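Local coordinates for PfkB (Polaromonas sp. JS666, PDB 4DU5), which is a pfkB-family carbohydrate kinase that probably transfers phosphate from ATP to a sugar or sugar-like substrate, at residues A65-L73 against G324-N332; G76-D84 against A136-D144. All coordinates share one frame; numbering follows the deposited sequence.

Interaction 1 of 2, residues A65-L73 against G324-N332; sequences AIGLARLGL and GLPTRAELN
Leu-325 lays its CD2 methyl over the backbone of Gly-67, with CD2 3.5 Å from the Gly-67 CA. Gly-67 has no side chain, and its bare backbone lets the leucine branch come close to the helix. One turn on, Arg-70 reaches toward the same 324-332 segment. Its chain is extended from CG to NE, which carries the guanidinium out to the backbone of Leu-325. NH1 of Arg-70 gives a hydrogen bond to the carbonyl O of Leu-325 at 2.9 Å. The bond lies in the carbonyl plane, on a lone pair, and near the guanidinium plane. Ile-66 CG2 covers one face of that guanidinium, toward its rim. NH2 of the same arginine forms a salt bridge to Glu-97, so the group is gripped from two directions.

The contact joins the C-terminal end of helix 60-70 to the short helix 328-332 near the chain terminus, in a pfkB-family kinase of the ribokinase-like fold. Helix 60-70 ends in a Schellman motif, with Gly-72 at positive phi. The carbonyls of Arg-70 and Leu-71, at the end of the helix and just beyond it, face residues 324-332. Arg-70 O accepts the backbone N of Arg-328 at 3.2 Å. Leu-71 O accepts NH1 of Arg-328 at 2.9 Å, with the donor tilted 15° from the carbonyl plane. The Arg-328 chain bends at chi2 (91°) and chi3 (-129°), which brings CD and NH1 round to this oxygen. Its NH2 forms a salt bridge to Asp-297. Between the two arginines, CD2 of Leu-71 lies 3.4 Å from Pro-326 O. CD2 of Leu-71 also meets CG of Leu-331 at 4.2 Å. Helix 301-316 closes this apolar patch, where Ile-311 touches both Leu-71 and Pro-326.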
ATOM      1  N   ALA A  65      19.666 -11.665  -7.416  1.00 21.62           N
ATOM      2  CA  ALA A  65      19.254 -12.309  -8.647  1.00 20.95           C
ATOM      3  C   ALA A  65      19.522 -11.393  -9.848  1.00 20.59           C
ATOM      4  O   ALA A  65      20.080 -11.820 -10.814  1.00 20.98           O
ATOM      5  CB  ALA A  65      17.827 -12.719  -8.554  1.00 20.31           C
ATOM      6  N   ILE A  66      19.148 -10.135  -9.767  1.00 20.78           N
ATOM      7  CA  ILE A  66      19.440  -9.134 -10.811  1.00 21.24           C
ATOM      8  C   ILE A  66      20.944  -8.964 -11.165  1.00 21.53           C
ATOM      9  O   ILE A  66      21.302  -8.738 -12.309  1.00 21.48           O
ATOM     10  CB  ILE A  66      18.929  -7.740 -10.358  1.00 21.31           C
ATOM     11  CG1 ILE A  66      17.419  -7.734 -10.076  1.00 20.10           C
ATOM     12  CG2 ILE A  66      19.360  -6.642 -11.336  1.00 21.92           C
ATOM     13  CD1 ILE A  66      16.850  -6.300  -9.858  1.00 17.57           C
ATOM     14  N   GLY A  67      21.810  -9.018 -10.167  1.00 21.73           N
ATOM     15  CA  GLY A  67      23.251  -8.962 -10.395  1.00 22.56           C
ATOM     16  C   GLY A  67      23.810 -10.196 -11.076  1.00 23.00           C
ATOM     17  O   GLY A  67      24.465 -10.083 -12.103  1.00 23.63           O
ATOM     18  N   LEU A  68      23.562 -11.370 -10.499  1.00 23.13           N
ATOM     19  CA  LEU A  68      23.851 -12.627 -11.166  1.00 23.52           C
ATOM     20  C   LEU A  68      23.305 -12.721 -12.573  1.00 23.93           C
ATOM     21  O   LEU A  68      23.962 -13.313 -13.418  1.00 24.95           O
ATOM     22  CB  LEU A  68      23.290 -13.814 -10.404  1.00 23.38           C
ATOM     23  CG  LEU A  68      23.653 -14.098  -8.966  1.00 24.81           C
ATOM     24  CD1 LEU A  68      22.926 -15.375  -8.532  1.00 25.69           C
ATOM     25  CD2 LEU A  68      25.162 -14.234  -8.778  1.00 26.01           C
ATOM     26  N   ALA A  69      22.102 -12.204 -12.832  1.00 23.93           N
ATOM     27  CA  ALA A  69      21.548 -12.241 -14.191  1.00 24.22           C
ATOM     28  C   ALA A  69      22.271 -11.261 -15.140  1.00 24.80           C
ATOM     29  O   ALA A  69      22.506 -11.567 -16.327  1.00 25.16           O
ATOM     30  CB  ALA A  69      20.073 -11.996 -14.188  1.00 23.37           C
ATOM     31  N   ARG A  70      22.630 -10.090 -14.626  1.00 25.07           N
ATOM     32  CA  ARG A  70      23.424  -9.137 -15.414  1.00 25.54           C
ATOM     33  C   ARG A  70      24.846  -9.636 -15.679  1.00 25.02           C
ATOM     34  O   ARG A  70      25.500  -9.171 -16.596  1.00 25.56           O
ATOM     35  CB  ARG A  70      23.476  -7.749 -14.763  1.00 25.39           C
ATOM     36  CG  ARG A  70      22.130  -7.051 -14.720  1.00 26.08           C
ATOM     37  CD  ARG A  70      22.215  -5.824 -13.849  1.00 25.32           C
ATOM     38  NE  ARG A  70      20.997  -5.038 -13.919  1.00 26.74           N
ATOM     39  CZ  ARG A  70      20.853  -3.837 -13.352  1.00 29.92           C
ATOM     40  NH1 ARG A  70      21.856  -3.286 -12.667  1.00 30.67           N
ATOM     41  NH2 ARG A  70      19.701  -3.178 -13.458  1.00 30.71           N
ATOM     42  N   LEU A  71      25.327 -10.556 -14.869  1.00 24.36           N
ATOM     43  CA  LEU A  71      26.648 -11.108 -15.114  1.00 24.24           C
ATOM     44  C   LEU A  71      26.599 -12.263 -16.113  1.00 24.36           C
ATOM     45  O   LEU A  71      27.613 -12.858 -16.394  1.00 24.89           O
ATOM     46  CB  LEU A  71      27.359 -11.520 -13.800  1.00 23.60           C
ATOM     47  CG  LEU A  71      27.867 -10.394 -12.878  1.00 20.97           C
ATOM     48  CD1 LEU A  71      28.700 -10.937 -11.778  1.00 16.87           C
ATOM     49  CD2 LEU A  71      28.646  -9.357 -13.647  1.00 20.00           C
ATOM     50  N   GLY A  72      25.427 -12.568 -16.651  1.00 24.71           N
ATOM     51  CA  GLY A  72      25.304 -13.599 -17.674  1.00 25.44           C
ATOM     52  C   GLY A  72      24.725 -14.924 -17.202  1.00 26.42           C
ATOM     53  O   GLY A  72      24.384 -15.752 -18.013  1.00 27.43           O
ATOM     54  N   LEU A  73      24.608 -15.136 -15.900  1.00 26.76           N
ATOM     55  CA  LEU A  73      24.105 -16.389 -15.365  1.00 27.07           C
ATOM     56  C   LEU A  73      22.603 -16.612 -15.579  1.00 28.49           C
ATOM     57  O   LEU A  73      21.804 -15.677 -15.701  1.00 29.18           O
ATOM     58  CB  LEU A  73      24.398 -16.469 -13.869  1.00 27.02           C
ATOM     59  CG  LEU A  73      25.740 -16.981 -13.344  1.00 25.60           C
ATOM     60  CD1 LEU A  73      26.845 -15.917 -13.470  1.00 24.08           C
ATOM     61  CD2 LEU A  73      25.564 -17.423 -11.920  1.00 21.51           C
ATOM     62  N   GLY A 324      22.827  -0.330 -10.258  1.00 40.61           N
ATOM     63  CA  GLY A 324      24.288  -0.260 -10.228  1.00 40.41           C
ATOM     64  C   GLY A 324      24.973  -1.598  -9.914  1.00 40.66           C
ATOM     65  O   GLY A 324      26.122  -1.645  -9.381  1.00 40.68           O
ATOM     66  N   LEU A 325      24.284  -2.702 -10.197  1.00 39.46           N
ATOM     67  CA  LEU A 325      24.995  -3.971 -10.180  1.00 38.95           C
ATOM     68  C   LEU A 325      25.487  -4.124 -11.601  1.00 38.72           C
ATOM     69  O   LEU A 325      24.717  -3.861 -12.533  1.00 39.02           O
ATOM     70  CB  LEU A 325      24.105  -5.138  -9.715  1.00 38.72           C
ATOM     71  CG  LEU A 325      24.371  -5.692  -8.307  1.00 37.76           C
ATOM     72  CD1 LEU A 325      24.593  -4.619  -7.251  1.00 36.61           C
ATOM     73  CD2 LEU A 325      23.244  -6.571  -7.900  1.00 36.94           C
ATOM     74  N   PRO A 326      26.774  -4.488 -11.781  1.00 38.24           N
ATOM     75  CA  PRO A 326      27.444  -4.455 -13.094  1.00 38.05           C
ATOM     76  C   PRO A 326      26.994  -5.478 -14.148  1.00 37.93           C
ATOM     77  O   PRO A 326      26.617  -6.594 -13.818  1.00 37.48           O
ATOM     78  CB  PRO A 326      28.915  -4.704 -12.745  1.00 37.81           C
ATOM     79  CG  PRO A 326      28.902  -5.351 -11.410  1.00 37.30           C
ATOM     80  CD  PRO A 326      27.728  -4.773 -10.696  1.00 38.21           C
ATOM     81  N   THR A 327      27.043  -5.062 -15.414  1.00 38.23           N
ATOM     82  CA  THR A 327      27.041  -5.995 -16.537  1.00 38.32           C
ATOM     83  C   THR A 327      28.385  -6.720 -16.559  1.00 38.32           C
ATOM     84  O   THR A 327      29.380  -6.215 -16.034  1.00 38.58           O
ATOM     85  CB  THR A 327      26.846  -5.263 -17.881  1.00 38.40           C
ATOM     86  OG1 THR A 327      25.682  -4.445 -17.813  1.00 35.59           O
ATOM     87  CG2 THR A 327      26.652  -6.259 -19.042  1.00 40.60           C
ATOM     88  N   ARG A 328      28.396  -7.917 -17.136  1.00 38.16           N
ATOM     89  CA  ARG A 328      29.624  -8.611 -17.484  1.00 38.42           C
ATOM     90  C   ARG A 328      30.620  -7.634 -18.075  1.00 38.86           C
ATOM     91  O   ARG A 328      31.809  -7.666 -17.762  1.00 39.02           O
ATOM     92  CB  ARG A 328      29.343  -9.673 -18.530  1.00 38.04           C
ATOM     93  CG  ARG A 328      30.407 -10.687 -18.586  1.00 38.19           C
ATOM     94  CD  ARG A 328      30.068 -11.825 -17.660  1.00 39.49           C
ATOM     95  NE  ARG A 328      31.186 -12.112 -16.769  1.00 38.91           N
ATOM     96  CZ  ARG A 328      31.235 -13.110 -15.888  1.00 38.21           C
ATOM     97  NH1 ARG A 328      30.215 -13.959 -15.749  1.00 35.81           N
ATOM     98  NH2 ARG A 328      32.332 -13.257 -15.139  1.00 38.05           N
ATOM     99  N   ALA A 329      30.118  -6.759 -18.937  1.00 39.34           N
ATOM    100  CA  ALA A 329      30.958  -5.814 -19.630  1.00 39.18           C
ATOM    101  C   ALA A 329      31.645  -4.864 -18.659  1.00 39.05           C
ATOM    102  O   ALA A 329      32.876  -4.802 -18.652  1.00 40.08           O
ATOM    103  CB  ALA A 329      30.171  -5.076 -20.671  1.00 39.38           C
ATOM    104  N   GLU A 330      30.882  -4.155 -17.823  1.00 38.63           N
ATOM    105  CA  GLU A 330      31.493  -3.261 -16.805  1.00 38.10           C
ATOM    106  C   GLU A 330      32.462  -4.020 -15.923  1.00 37.56           C
ATOM    107  O   GLU A 330      33.364  -3.438 -15.339  1.00 37.97           O
ATOM    108  CB  GLU A 330      30.450  -2.582 -15.917  1.00 37.68           C
ATOM    109  CG  GLU A 330      29.743  -1.443 -16.591  1.00 39.00           C
ATOM    110  CD  GLU A 330      28.236  -1.644 -16.638  1.00 41.23           C
ATOM    111  OE1 GLU A 330      27.510  -0.626 -16.569  1.00 39.40           O
ATOM    112  OE2 GLU A 330      27.791  -2.822 -16.743  1.00 41.22           O
ATOM    113  N   LEU A 331      32.246  -5.321 -15.824  1.00 36.75           N
ATOM    114  CA  LEU A 331      33.032  -6.147 -14.972  1.00 36.83           C
ATOM    115  C   LEU A 331      34.354  -6.373 -15.697  1.00 37.42           C
ATOM    116  O   LEU A 331      35.427  -6.199 -15.120  1.00 37.60           O
ATOM    117  CB  LEU A 331      32.301  -7.468 -14.728  1.00 35.95           C
ATOM    118  CG  LEU A 331      32.731  -8.414 -13.627  1.00 34.83           C
ATOM    119  CD1 LEU A 331      32.898  -9.763 -14.233  1.00 32.82           C
ATOM    120  CD2 LEU A 331      34.018  -8.004 -12.901  1.00 33.98           C
ATOM    121  N   ASN A 332      34.275  -6.736 -16.972  1.00 38.11           N
ATOM    122  CA  ASN A 332      35.475  -7.010 -17.752  1.00 38.53           C
ATOM    123  C   ASN A 332      36.467  -5.830 -17.836  1.00 39.15           C
ATOM    124  O   ASN A 332      37.672  -6.045 -17.944  1.00 39.43           O
ATOM    125  CB  ASN A 332      35.112  -7.566 -19.114  1.00 38.06           C
ATOM    126  CG  ASN A 332      34.564  -8.970 -19.031  1.00 37.10           C
ATOM    127  OD1 ASN A 332      35.071  -9.811 -18.303  1.00 36.86           O
ATOM    128  ND2 ASN A 332      33.521  -9.229 -19.786  1.00 37.13           N
TER

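Interaction 2 of 2, residues G76-D84 against A136-D144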
ATOM      1  N   GLY A  76      16.847 -18.396 -11.903  1.00 28.49           N
ATOM      2  CA  GLY A  76      15.427 -18.563 -11.703  1.00 28.19           C
ATOM      3  C   GLY A  76      15.008 -18.088 -10.333  1.00 28.77           C
ATOM      4  O   GLY A  76      15.642 -18.457  -9.328  1.00 29.48           O
ATOM      5  N   TRP A  77      13.938 -17.285 -10.286  1.00 28.66           N
ATOM      6  CA  TRP A  77      13.379 -16.771  -9.041  1.00 28.54           C
ATOM      7  C   TRP A  77      12.027 -17.377  -8.701  1.00 29.29           C
ATOM      8  O   TRP A  77      11.165 -17.518  -9.569  1.00 30.22           O
ATOM      9  CB  TRP A  77      13.233 -15.276  -9.157  1.00 28.25           C
ATOM     10  CG  TRP A  77      12.530 -14.600  -8.008  1.00 27.71           C
ATOM     11  CD1 TRP A  77      12.710 -14.834  -6.663  1.00 27.74           C
ATOM     12  CD2 TRP A  77      11.567 -13.546  -8.107  1.00 25.66           C
ATOM     13  NE1 TRP A  77      11.902 -14.003  -5.929  1.00 27.04           N
ATOM     14  CE2 TRP A  77      11.185 -13.206  -6.788  1.00 26.19           C
ATOM     15  CE3 TRP A  77      10.977 -12.867  -9.180  1.00 22.86           C
ATOM     16  CZ2 TRP A  77      10.256 -12.216  -6.521  1.00 24.83           C
ATOM     17  CZ3 TRP A  77      10.043 -11.905  -8.924  1.00 22.88           C
ATOM     18  CH2 TRP A  77       9.694 -11.571  -7.602  1.00 26.39           C
ATOM     19  N   ALA A  78      11.831 -17.720  -7.438  1.00 29.18           N
ATOM     20  CA  ALA A  78      10.566 -18.263  -6.991  1.00 29.40           C
ATOM     21  C   ALA A  78       9.905 -17.323  -5.979  1.00 29.83           C
ATOM     22  O   ALA A  78      10.524 -16.931  -4.981  1.00 30.54           O
ATOM     23  CB  ALA A  78      10.780 -19.608  -6.381  1.00 29.44           C
ATOM     24  N   SER A  79       8.652 -16.958  -6.228  1.00 29.76           N
ATOM     25  CA  SER A  79       7.933 -16.030  -5.349  1.00 29.96           C
ATOM     26  C   SER A  79       6.389 -16.031  -5.586  1.00 30.75           C
ATOM     27  O   SER A  79       5.861 -16.732  -6.474  1.00 31.39           O
ATOM     28  CB  SER A  79       8.520 -14.618  -5.490  1.00 29.30           C
ATOM     29  OG  SER A  79       8.390 -13.867  -4.306  1.00 28.65           O
ATOM     30  N   ARG A  80       5.671 -15.257  -4.773  1.00 30.84           N
ATOM     31  CA  ARG A  80       4.260 -14.993  -5.014  1.00 30.49           C
ATOM     32  C   ARG A  80       4.154 -13.496  -5.117  1.00 29.81           C
ATOM     33  O   ARG A  80       4.945 -12.788  -4.500  1.00 29.77           O
ATOM     34  CB  ARG A  80       3.385 -15.465  -3.837  1.00 31.00           C
ATOM     35  CG  ARG A  80       3.491 -16.944  -3.431  1.00 30.58           C
ATOM     36  CD  ARG A  80       2.344 -17.286  -2.488  1.00 30.98           C
ATOM     37  NE  ARG A  80       1.121 -17.381  -3.276  1.00 33.58           N
ATOM     38  CZ  ARG A  80       0.650 -18.519  -3.780  1.00 33.39           C
ATOM     39  NH1 ARG A  80       1.262 -19.661  -3.528  1.00 33.69           N
ATOM     40  NH2 ARG A  80      -0.430 -18.516  -4.529  1.00 33.84           N
ATOM     41  N   LEU A  81       3.176 -13.032  -5.890  1.00 29.27           N
ATOM     42  CA  LEU A  81       2.812 -11.624  -6.002  1.00 28.92           C
ATOM     43  C   LEU A  81       1.307 -11.534  -6.231  1.00 29.27           C
ATOM     44  O   LEU A  81       0.702 -12.471  -6.747  1.00 29.47           O
ATOM     45  CB  LEU A  81       3.475 -11.019  -7.239  1.00 29.16           C
ATOM     46  CG  LEU A  81       4.995 -10.923  -7.377  1.00 27.96           C
ATOM     47  CD1 LEU A  81       5.340 -10.608  -8.816  1.00 25.04           C
ATOM     48  CD2 LEU A  81       5.525  -9.852  -6.392  1.00 24.42           C
ATOM     49  N   GLY A  82       0.699 -10.399  -5.905  1.00 28.99           N
ATOM     50  CA  GLY A  82      -0.642 -10.133  -6.368  1.00 28.69           C
ATOM     51  C   GLY A  82      -0.657  -9.918  -7.877  1.00 29.50           C
ATOM     52  O   GLY A  82       0.400  -9.869  -8.538  1.00 29.49           O
ATOM     53  N   THR A  83      -1.864  -9.785  -8.433  1.00 30.11           N
ATOM     54  CA  THR A  83      -2.037  -9.458  -9.850  1.00 29.54           C
ATOM     55  C   THR A  83      -2.475  -8.013  -9.954  1.00 29.93           C
ATOM     56  O   THR A  83      -2.961  -7.571 -11.014  1.00 30.41           O
ATOM     57  CB  THR A  83      -3.101 -10.312 -10.513  1.00 29.37           C
ATOM     58  OG1 THR A  83      -4.354 -10.044  -9.877  1.00 28.49           O
ATOM     59  CG2 THR A  83      -2.754 -11.803 -10.414  1.00 29.48           C
ATOM     60  N   ASP A  84      -2.312  -7.282  -8.846  1.00 29.93           N
ATOM     61  CA  ASP A  84      -2.419  -5.814  -8.824  1.00 29.73           C
ATOM     62  C   ASP A  84      -1.298  -5.192  -9.652  1.00 29.41           C
ATOM     63  O   ASP A  84      -0.342  -5.891 -10.040  1.00 29.45           O
ATOM     64  CB  ASP A  84      -2.338  -5.304  -7.393  1.00 29.77           C
ATOM     65  CG  ASP A  84      -1.014  -5.625  -6.741  1.00 31.06           C
ATOM     66  OD1 ASP A  84      -0.806  -6.773  -6.303  1.00 31.87           O
ATOM     67  OD2 ASP A  84      -0.172  -4.723  -6.675  1.00 32.37           O
ATOM     68  N   ALA A 136       1.410 -11.662  -0.474  1.00 31.12           N
ATOM     69  CA  ALA A 136       1.312 -12.920  -1.197  1.00 31.72           C
ATOM     70  C   ALA A 136       2.517 -13.792  -0.877  1.00 32.76           C
ATOM     71  O   ALA A 136       2.366 -14.909  -0.424  1.00 33.01           O
ATOM     72  CB  ALA A 136       1.188 -12.670  -2.690  1.00 31.52           C
ATOM     73  N   ALA A 137       3.716 -13.256  -1.084  1.00 34.14           N
ATOM     74  CA  ALA A 137       4.961 -13.922  -0.695  1.00 34.96           C
ATOM     75  C   ALA A 137       5.000 -14.432   0.740  1.00 35.43           C
ATOM     76  O   ALA A 137       5.593 -15.466   0.981  1.00 36.13           O
ATOM     77  CB  ALA A 137       6.154 -13.014  -0.950  1.00 34.76           C
ATOM     78  N   SER A 138       4.395 -13.744   1.702  1.00 36.21           N
ATOM     79  CA  SER A 138       4.463 -14.283   3.070  1.00 37.60           C
ATOM     80  C   SER A 138       3.699 -15.593   3.196  1.00 39.13           C
ATOM     81  O   SER A 138       3.938 -16.377   4.108  1.00 39.84           O
ATOM     82  CB  SER A 138       4.064 -13.273   4.157  1.00 36.90           C
ATOM     83  OG  SER A 138       2.673 -13.089   4.253  1.00 36.28           O
ATOM     84  N   HIS A 139       2.805 -15.847   2.249  1.00 40.82           N
ATOM     85  CA  HIS A 139       2.027 -17.069   2.264  1.00 42.73           C
ATOM     86  C   HIS A 139       2.754 -18.317   1.758  1.00 43.68           C
ATOM     87  O   HIS A 139       2.190 -19.400   1.815  1.00 44.15           O
ATOM     88  CB  HIS A 139       0.701 -16.865   1.523  1.00 43.13           C
ATOM     89  CG  HIS A 139      -0.266 -16.019   2.281  1.00 44.79           C
ATOM     90  ND1 HIS A 139      -1.172 -16.547   3.175  1.00 46.96           N
ATOM     91  CD2 HIS A 139      -0.431 -14.677   2.324  1.00 46.62           C
ATOM     92  CE1 HIS A 139      -1.867 -15.566   3.724  1.00 48.81           C
ATOM     93  NE2 HIS A 139      -1.435 -14.421   3.225  1.00 48.91           N
HETATM   94  N   MSE A 140       3.989 -18.191   1.283  1.00 44.94           N
HETATM   95  CA  MSE A 140       4.712 -19.366   0.760  1.00 46.79           C
HETATM   96  C   MSE A 140       5.069 -20.370   1.851  1.00 46.44           C
HETATM   97  O   MSE A 140       5.303 -19.988   3.003  1.00 46.57           O
HETATM   98  CB  MSE A 140       5.983 -18.957   0.024  1.00 47.63           C
HETATM   99  CG  MSE A 140       5.753 -17.921  -1.023  1.00 52.90           C
HETATM  100 SE   MSE A 140       7.401 -17.113  -1.713  1.00 68.18          SE
HETATM  101  CE  MSE A 140       8.028 -18.620  -2.835  1.00 61.48           C
ATOM    102  N   GLY A 141       5.096 -21.644   1.482  1.00 45.96           N
ATOM    103  CA  GLY A 141       5.453 -22.714   2.401  1.00 46.34           C
ATOM    104  C   GLY A 141       5.996 -23.876   1.600  1.00 46.83           C
ATOM    105  O   GLY A 141       6.123 -23.780   0.389  1.00 46.97           O
ATOM    106  N   VAL A 142       6.299 -24.988   2.259  1.00 47.48           N
ATOM    107  CA  VAL A 142       6.850 -26.164   1.563  1.00 48.50           C
ATOM    108  C   VAL A 142       6.059 -26.606   0.306  1.00 49.11           C
ATOM    109  O   VAL A 142       6.644 -27.104  -0.675  1.00 49.45           O
ATOM    110  CB  VAL A 142       7.037 -27.347   2.536  1.00 48.69           C
ATOM    111  CG1 VAL A 142       7.939 -26.922   3.718  1.00 48.87           C
ATOM    112  CG2 VAL A 142       5.684 -27.868   3.035  1.00 49.12           C
ATOM    113  N   ALA A 143       4.740 -26.392   0.338  1.00 49.50           N
ATOM    114  CA  ALA A 143       3.842 -26.759  -0.761  1.00 49.60           C
ATOM    115  C   ALA A 143       4.178 -26.000  -2.049  1.00 49.35           C
ATOM    116  O   ALA A 143       3.819 -26.435  -3.154  1.00 49.15           O
ATOM    117  CB  ALA A 143       2.363 -26.529  -0.346  1.00 49.68           C
ATOM    118  N   ASP A 144       4.883 -24.877  -1.889  1.00 48.93           N
ATOM    119  CA  ASP A 144       5.229 -23.981  -2.997  1.00 48.54           C
ATOM    120  C   ASP A 144       6.429 -24.467  -3.809  1.00 47.90           C
ATOM    121  O   ASP A 144       6.516 -24.217  -5.000  1.00 47.55           O
ATOM    122  CB  ASP A 144       5.470 -22.550  -2.481  1.00 48.59           C
ATOM    123  CG  ASP A 144       4.167 -21.787  -2.238  1.00 49.07           C
ATOM    124  OD1 ASP A 144       3.591 -21.874  -1.125  1.00 48.67           O
ATOM    125  OD2 ASP A 144       3.722 -21.093  -3.177  1.00 49.49           O
TER
HETATM  126  O   HOH W   1       4.310 -10.813  -2.725  1.00 14.14           O
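Arg-80 sets CG anti to its own carbonyl carbon (chi1 -57°) and then bends at chi3 (75°), which carries its chain along the backbone of Ala-136 and turns its guanidinium toward Asp-144. CB packs against the peptide between Ala-136 and Ala-137. CG of Arg-80 meets CG of Met-140, a selenomethionine in this crystal, at 3.4 Å, and the two chains slide past each other in opposite directions. NH1 of Arg-80 then forms a salt bridge to OD2 of Asp-144 at 2.9 Å. The hydrogen bond within it is weak. The guanidinium and carboxylate planes stand 83° apart, and the groups meet through one nitrogen and one oxygen. The other arginine nitrogens are held as well: NE by Gln-110 and NH2 by Asp-107. This fixes the rotation of the group.

Asp-144 is itself positioned by its own segment. OD1 of Asp-144 accepts the backbone N of Gly-141 at 3.0 Å, from above the carboxylate plane. Met-140 bends at its end and places CE 3.6 Å from CA of Ser-79, beside the strand. Phe-32 of strand 27-32 also packs against Met-140. CB of Ala-136 lies 3.7 Å from C of Leu-81. A water links the backbones: it donates to Arg-80 O at 2.7 Å and accepts from Ala-137 N at 3.0 Å. No direct backbone hydrogen bond joins the two segments. The loop with its 3-10 turn thus rests on the C-terminal end of a parallel strand, the end where ribokinase-like enzymes usually bring their small lid sheet against the alpha/beta domain. This loop follows strand 128-131 of the small four-stranded sheet, which probably forms the lid.

Interaction 1 and interaction 2 lie in consecutive elements of the chain, helix 60-70 and strand 75-81, and their first segments adjoin. Their centres are about 25 Å apart, and they do not touch otherwise. Interaction 2 is nested inside the loop closed by interaction 1. Interaction 1 ties the end of the helix to the segment near the C-terminus, whereas interaction 2 ties the far end of the next strand to the loop that follows strand 128-131 of the probable lid sheet. In relatives the sugar site lies between lid and main sheet, so interaction 2 is probably the nearer of the two to it.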